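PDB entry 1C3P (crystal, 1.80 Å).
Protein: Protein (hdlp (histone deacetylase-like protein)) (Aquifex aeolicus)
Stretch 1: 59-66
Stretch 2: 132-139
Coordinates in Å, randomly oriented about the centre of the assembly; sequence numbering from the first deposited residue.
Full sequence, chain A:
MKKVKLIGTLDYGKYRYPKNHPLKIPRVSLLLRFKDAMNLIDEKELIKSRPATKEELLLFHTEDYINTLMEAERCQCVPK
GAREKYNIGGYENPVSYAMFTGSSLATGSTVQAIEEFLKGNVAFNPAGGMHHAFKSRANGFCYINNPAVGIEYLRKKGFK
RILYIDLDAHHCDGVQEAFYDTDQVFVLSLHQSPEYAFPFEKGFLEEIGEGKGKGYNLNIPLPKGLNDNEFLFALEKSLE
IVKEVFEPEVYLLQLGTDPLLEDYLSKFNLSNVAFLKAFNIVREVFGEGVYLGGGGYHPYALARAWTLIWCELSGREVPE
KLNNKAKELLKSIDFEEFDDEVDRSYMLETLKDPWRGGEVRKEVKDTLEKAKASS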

ATOM      1  N   LEU A  59       0.598 -16.628  11.263  1.00 13.50           N
ATOM      2  CA  LEU A  59       2.024 -16.552  10.929  1.00 15.58           C
ATOM      3  C   LEU A  59       2.546 -15.243  11.559  1.00 17.55           C
ATOM      4  O   LEU A  59       3.734 -15.103  11.849  1.00 18.02           O
ATOM      5  N   PHE A  60       1.652 -14.269  11.746  1.00 14.64           N
ATOM      6  CA  PHE A  60       2.041 -13.002  12.351  1.00 18.17           C
ATOM      7  C   PHE A  60       1.199 -12.571  13.557  1.00 16.45           C
ATOM      8  O   PHE A  60       1.735 -12.260  14.622  1.00 19.18           O
ATOM      9  N   HIS A  61      -0.117 -12.532  13.391  1.00 18.26           N
ATOM     10  CA  HIS A  61      -0.987 -12.092  14.479  1.00 14.47           C
ATOM     11  C   HIS A  61      -1.226 -13.123  15.562  1.00 18.29           C
ATOM     12  O   HIS A  61      -1.105 -14.324  15.318  1.00 17.50           O
ATOM     13  N   THR A  62      -1.539 -12.644  16.770  1.00 15.39           N
ATOM     14  CA  THR A  62      -1.807 -13.555  17.891  1.00 19.02           C
ATOM     15  C   THR A  62      -3.255 -14.007  17.875  1.00 23.22           C
ATOM     16  O   THR A  62      -4.144 -13.299  17.394  1.00 17.47           O
ATOM     17  N   GLU A  63      -3.493 -15.203  18.396  1.00 18.94           N
ATOM     18  CA  GLU A  63      -4.835 -15.761  18.406  1.00 22.44           C
ATOM     19  C   GLU A  63      -5.903 -14.953  19.099  1.00 18.63           C
ATOM     20  O   GLU A  63      -7.019 -14.857  18.593  1.00 18.37           O
ATOM     21  N   ASP A  64      -5.581 -14.398  20.265  1.00 19.77           N
ATOM     22  CA  ASP A  64      -6.562 -13.620  21.018  1.00 17.88           C
ATOM     23  C   ASP A  64      -7.028 -12.402  20.204  1.00 21.90           C
ATOM     24  O   ASP A  64      -8.217 -12.052  20.220  1.00 17.35           O
ATOM     25  N   TYR A  65      -6.090 -11.757  19.512  1.00 16.17           N
ATOM     26  CA  TYR A  65      -6.410 -10.589  18.687  1.00 15.62           C
ATOM     27  C   TYR A  65      -7.287 -11.001  17.500  1.00 15.27           C
ATOM     28  O   TYR A  65      -8.322 -10.388  17.264  1.00 15.96           O
ATOM     29  N   ILE A  66      -6.883 -12.040  16.774  1.00 14.29           N
ATOM     30  CA  ILE A  66      -7.656 -12.510  15.631  1.00 18.86           C
ATOM     31  C   ILE A  66      -9.036 -12.929  16.097  1.00 25.20           C
ATOM     32  O   ILE A  66     -10.019 -12.561  15.466  1.00 14.60           O
ATOM     33  N   HIS A 132      -0.279  -0.750   8.548  1.00 14.51           N
ATOM     34  CA  HIS A 132      -0.299  -0.147   9.877  1.00 20.19           C
ATOM     35  C   HIS A 132      -0.617  -1.088  11.047  1.00 16.89           C
ATOM     36  O   HIS A 132      -0.234  -0.794  12.174  1.00 14.58           O
ATOM     37  N   ALA A 133      -1.294  -2.210  10.804  1.00 16.79           N
ATOM     38  CA  ALA A 133      -1.661  -3.087  11.924  1.00 13.76           C
ATOM     39  C   ALA A 133      -0.484  -3.729  12.656  1.00 18.80           C
ATOM     40  O   ALA A 133       0.518  -4.050  12.044  1.00 16.86           O
ATOM     41  N   PHE A 134      -0.626  -3.885  13.976  1.00 13.76           N
ATOM     42  CA  PHE A 134       0.393  -4.496  14.825  1.00 19.77           C
ATOM     43  C   PHE A 134       0.026  -5.941  15.112  1.00 14.76           C
ATOM     44  O   PHE A 134      -1.111  -6.364  14.875  1.00 18.05           O
ATOM     45  N   LYS A 135       0.984  -6.699  15.645  1.00 16.37           N
ATOM     46  CA  LYS A 135       0.755  -8.104  15.921  1.00 16.24           C
ATOM     47  C   LYS A 135      -0.537  -8.394  16.665  1.00 16.60           C
ATOM     48  O   LYS A 135      -1.270  -9.335  16.331  1.00 17.24           O
ATOM     49  N   SER A 136      -0.846  -7.552  17.642  1.00 18.01           N
ATOM     50  CA  SER A 136      -2.023  -7.760  18.461  1.00 15.26           C
ATOM     51  C   SER A 136      -2.853  -6.507  18.639  1.00 15.40           C
ATOM     52  O   SER A 136      -3.509  -6.350  19.668  1.00 18.77           O
ATOM     53  N   ARG A 137      -2.872  -5.620  17.643  1.00 19.71           N
ATOM     54  CA  ARG A 137      -3.639  -4.384  17.778  1.00 17.29           C
ATOM     55  C   ARG A 137      -3.929  -3.678  16.448  1.00 16.14           C
ATOM     56  O   ARG A 137      -3.066  -3.638  15.583  1.00 16.88           O
ATOM     57  N   ALA A 138      -5.127  -3.107  16.309  1.00 18.07           N
ATOM     58  CA  ALA A 138      -5.496  -2.391  15.085  1.00 21.48           C
ATOM     59  C   ALA A 138      -4.828  -1.011  15.072  1.00 21.04           C
ATOM     60  O   ALA A 138      -4.496  -0.465  16.126  1.00 18.97           O
ATOM     61  N   ASN A 139      -4.623  -0.442  13.889  1.00 13.83           N
ATOM     62  CA  ASN A 139      -3.973   0.845  13.808  1.00 12.92           C
ATOM     63  C   ASN A 139      -4.033   1.419  12.398  1.00 20.92           C
ATOM     64  O   ASN A 139      -3.862   0.690  11.419  1.00 16.81           O
TER

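Packing of the 59-66 stretch, which enters a helix at Glu 63, against the irregular loop 132-139 of the histone deacetylase-like protein; the contact buries 450 Å² and centres on Lys 135. The Lys 135 side chain leaves sideways, extended through chi1 and chi2 (both t), then bends at chi3 and chi4 (both m), which brings Lys 135 NZ to the backbone O of Phe 60 in a 2.6 Å hydrogen bond. Its aliphatic part packs too: Lys 135 CB lies 3.9 Å from Phe 60 CZ and Lys 135 CG 3.8 Å from Thr 62 CG2. Phe 60 (chi1 t) starts sideways but carries its ring back to the loop, CE2 reaching 3.9 Å from Phe 134 C. His 61 (chi1 m) has CB directed away overall, yet its ring edge meets backbone oxygens, CD2 standing 2.9 Å from Lys 135 O. Lys 135 O also accepts a weak hydrogen bond from Thr 62 N (3.3 Å). Thr 62 (p) links the two stretches: its OG1 accepts from Ser 136 OG (m) at 2.8 Å and donates to Asp 64 OD2 at 2.6 Å. Tyr 65 (chi1 t) points toward the loop and lays one ring face against backbone, CG 3.7 Å from Ser 136 C, while OH touches Ala 138 CB at 3.6 Å and bonds elsewhere in the structure. Phe 134 and Arg 137 point away.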

ATOM      1  CB  LEU A  59       2.242 -16.493   9.410  1.00 18.98           C
ATOM      2  CG  LEU A  59       1.959 -17.749   8.581  1.00 22.57           C
ATOM      3  CD1 LEU A  59       2.053 -17.439   7.094  1.00 19.88           C
ATOM      4  CD2 LEU A  59       2.958 -18.852   8.978  1.00 26.71           C
ATOM      5  CB  PHE A  60       2.028 -11.863  11.321  1.00 18.80           C
ATOM      6  CG  PHE A  60       2.370 -10.509  11.911  1.00 15.94           C
ATOM      7  CD1 PHE A  60       3.604 -10.289  12.514  1.00 19.98           C
ATOM      8  CD2 PHE A  60       1.450  -9.463  11.874  1.00 18.09           C
ATOM      9  CE1 PHE A  60       3.924  -9.048  13.076  1.00 18.72           C
ATOM     10  CE2 PHE A  60       1.756  -8.215  12.432  1.00 19.19           C
ATOM     11  CZ  PHE A  60       3.004  -8.012  13.037  1.00 18.43           C
ATOM     12  CB  HIS A  61      -2.327 -11.621  13.906  1.00 17.15           C
ATOM     13  CG  HIS A  61      -2.213 -10.352  13.131  1.00 14.20           C
ATOM     14  ND1 HIS A  61      -2.191 -10.313  11.753  1.00 23.25           N
ATOM     15  CD2 HIS A  61      -2.071  -9.073  13.547  1.00 11.05           C
ATOM     16  CE1 HIS A  61      -2.043  -9.060  11.354  1.00 13.35           C
ATOM     17  NE2 HIS A  61      -1.968  -8.290  12.423  1.00 21.07           N
ATOM     18  CB  THR A  62      -1.491 -12.902  19.250  1.00 19.61           C
ATOM     19  OG1 THR A  62      -2.237 -11.688  19.403  1.00 22.05           O
ATOM     20  CG2 THR A  62      -0.015 -12.601  19.346  1.00 28.99           C
ATOM     21  CB  GLU A  63      -4.840 -17.162  19.009  1.00 28.31           C
ATOM     22  CG  GLU A  63      -4.523 -18.268  18.048  1.00 60.37           C
ATOM     23  CD  GLU A  63      -4.993 -19.613  18.570  1.00 65.08           C
ATOM     24  OE1 GLU A  63      -6.215 -19.761  18.799  1.00 66.44           O
ATOM     25  OE2 GLU A  63      -4.146 -20.514  18.751  1.00 71.72           O
ATOM     26  CB  ASP A  64      -5.984 -13.134  22.351  1.00 20.43           C
ATOM     27  CG  ASP A  64      -4.764 -12.237  22.173  1.00 42.71           C
ATOM     28  OD1 ASP A  64      -4.428 -11.480  23.111  1.00 45.01           O
ATOM     29  OD2 ASP A  64      -4.124 -12.297  21.102  1.00 51.77           O
ATOM     30  CB  TYR A  65      -5.120  -9.889  18.189  1.00 12.04           C
ATOM     31  CG  TYR A  65      -5.388  -8.750  17.219  1.00 12.23           C
ATOM     32  CD1 TYR A  65      -6.245  -7.695  17.562  1.00 14.73           C
ATOM     33  CD2 TYR A  65      -4.809  -8.741  15.943  1.00 13.67           C
ATOM     34  CE1 TYR A  65      -6.525  -6.660  16.656  1.00 18.23           C
ATOM     35  CE2 TYR A  65      -5.084  -7.712  15.029  1.00 18.16           C
ATOM     36  CZ  TYR A  65      -5.942  -6.681  15.384  1.00 16.88           C
ATOM     37  OH  TYR A  65      -6.256  -5.701  14.461  1.00 14.59           O
ATOM     38  CB  ILE A  66      -6.967 -13.708  14.919  1.00 15.56           C
ATOM     39  CG1 ILE A  66      -5.653 -13.241  14.304  1.00 19.68           C
ATOM     40  CG2 ILE A  66      -7.885 -14.295  13.836  1.00 20.45           C
ATOM     41  CD1 ILE A  66      -5.857 -12.169  13.218  1.00 29.11           C
ATOM     42  CB  HIS A 132      -1.287   1.036   9.888  1.00 17.26           C
ATOM     43  CG  HIS A 132      -0.784   2.252   9.172  1.00 16.85           C
ATOM     44  ND1 HIS A 132      -1.560   2.984   8.299  1.00 24.80           N
ATOM     45  CD2 HIS A 132       0.408   2.889   9.239  1.00 13.74           C
ATOM     46  CE1 HIS A 132      -0.864   4.019   7.860  1.00 12.68           C
ATOM     47  NE2 HIS A 132       0.332   3.985   8.415  1.00 28.65           N
ATOM     48  CB  ALA A 133      -2.628  -4.173  11.459  1.00 14.95           C
ATOM     49  CB  PHE A 134       0.532  -3.712  16.143  1.00 15.59           C
ATOM     50  CG  PHE A 134       0.976  -2.302  15.942  1.00 17.22           C
ATOM     51  CD1 PHE A 134       0.111  -1.241  16.182  1.00 17.88           C
ATOM     52  CD2 PHE A 134       2.262  -2.034  15.474  1.00 21.68           C
ATOM     53  CE1 PHE A 134       0.525   0.081  15.961  1.00 23.07           C
ATOM     54  CE2 PHE A 134       2.683  -0.720  15.247  1.00 17.64           C
ATOM     55  CZ  PHE A 134       1.815   0.335  15.492  1.00 19.71           C
ATOM     56  CB  LYS A 135       1.964  -8.670  16.693  1.00 21.29           C
ATOM     57  CG  LYS A 135       1.821 -10.116  17.151  1.00 30.43           C
ATOM     58  CD  LYS A 135       3.121 -10.644  17.800  1.00 30.26           C
ATOM     59  CE  LYS A 135       4.202 -11.028  16.782  1.00 35.01           C
ATOM     60  NZ  LYS A 135       3.947 -12.317  16.029  1.00 20.61           N
ATOM     61  CB  SER A 136      -1.586  -8.277  19.839  1.00 18.07           C
ATOM     62  OG  SER A 136      -0.712  -9.383  19.708  1.00 22.22           O
ATOM     63  CB  ARG A 137      -2.873  -3.428  18.702  1.00 24.19           C
ATOM     64  CG  ARG A 137      -3.331  -1.989  18.668  1.00 32.56           C
ATOM     65  CD  ARG A 137      -2.416  -1.130  19.531  1.00 47.98           C
ATOM     66  NE  ARG A 137      -2.668  -1.315  20.954  1.00 50.95           N
ATOM     67  CZ  ARG A 137      -3.546  -0.602  21.652  1.00 50.38           C
ATOM     68  NH1 ARG A 137      -4.254   0.350  21.058  1.00 45.26           N
ATOM     69  NH2 ARG A 137      -3.720  -0.843  22.944  1.00 55.31           N
ATOM     70  CB  ALA A 138      -7.047  -2.241  14.993  1.00 16.55           C
ATOM     71  CB  ASN A 139      -2.505   0.681  14.258  1.00 13.14           C
ATOM     72  CG  ASN A 139      -1.710   1.963  14.161  1.00 20.34           C
ATOM     73  OD1 ASN A 139      -2.039   2.965  14.801  1.00 19.76           O
ATOM     74  ND2 ASN A 139      -0.642   1.938  13.365  1.00 16.36           N
TER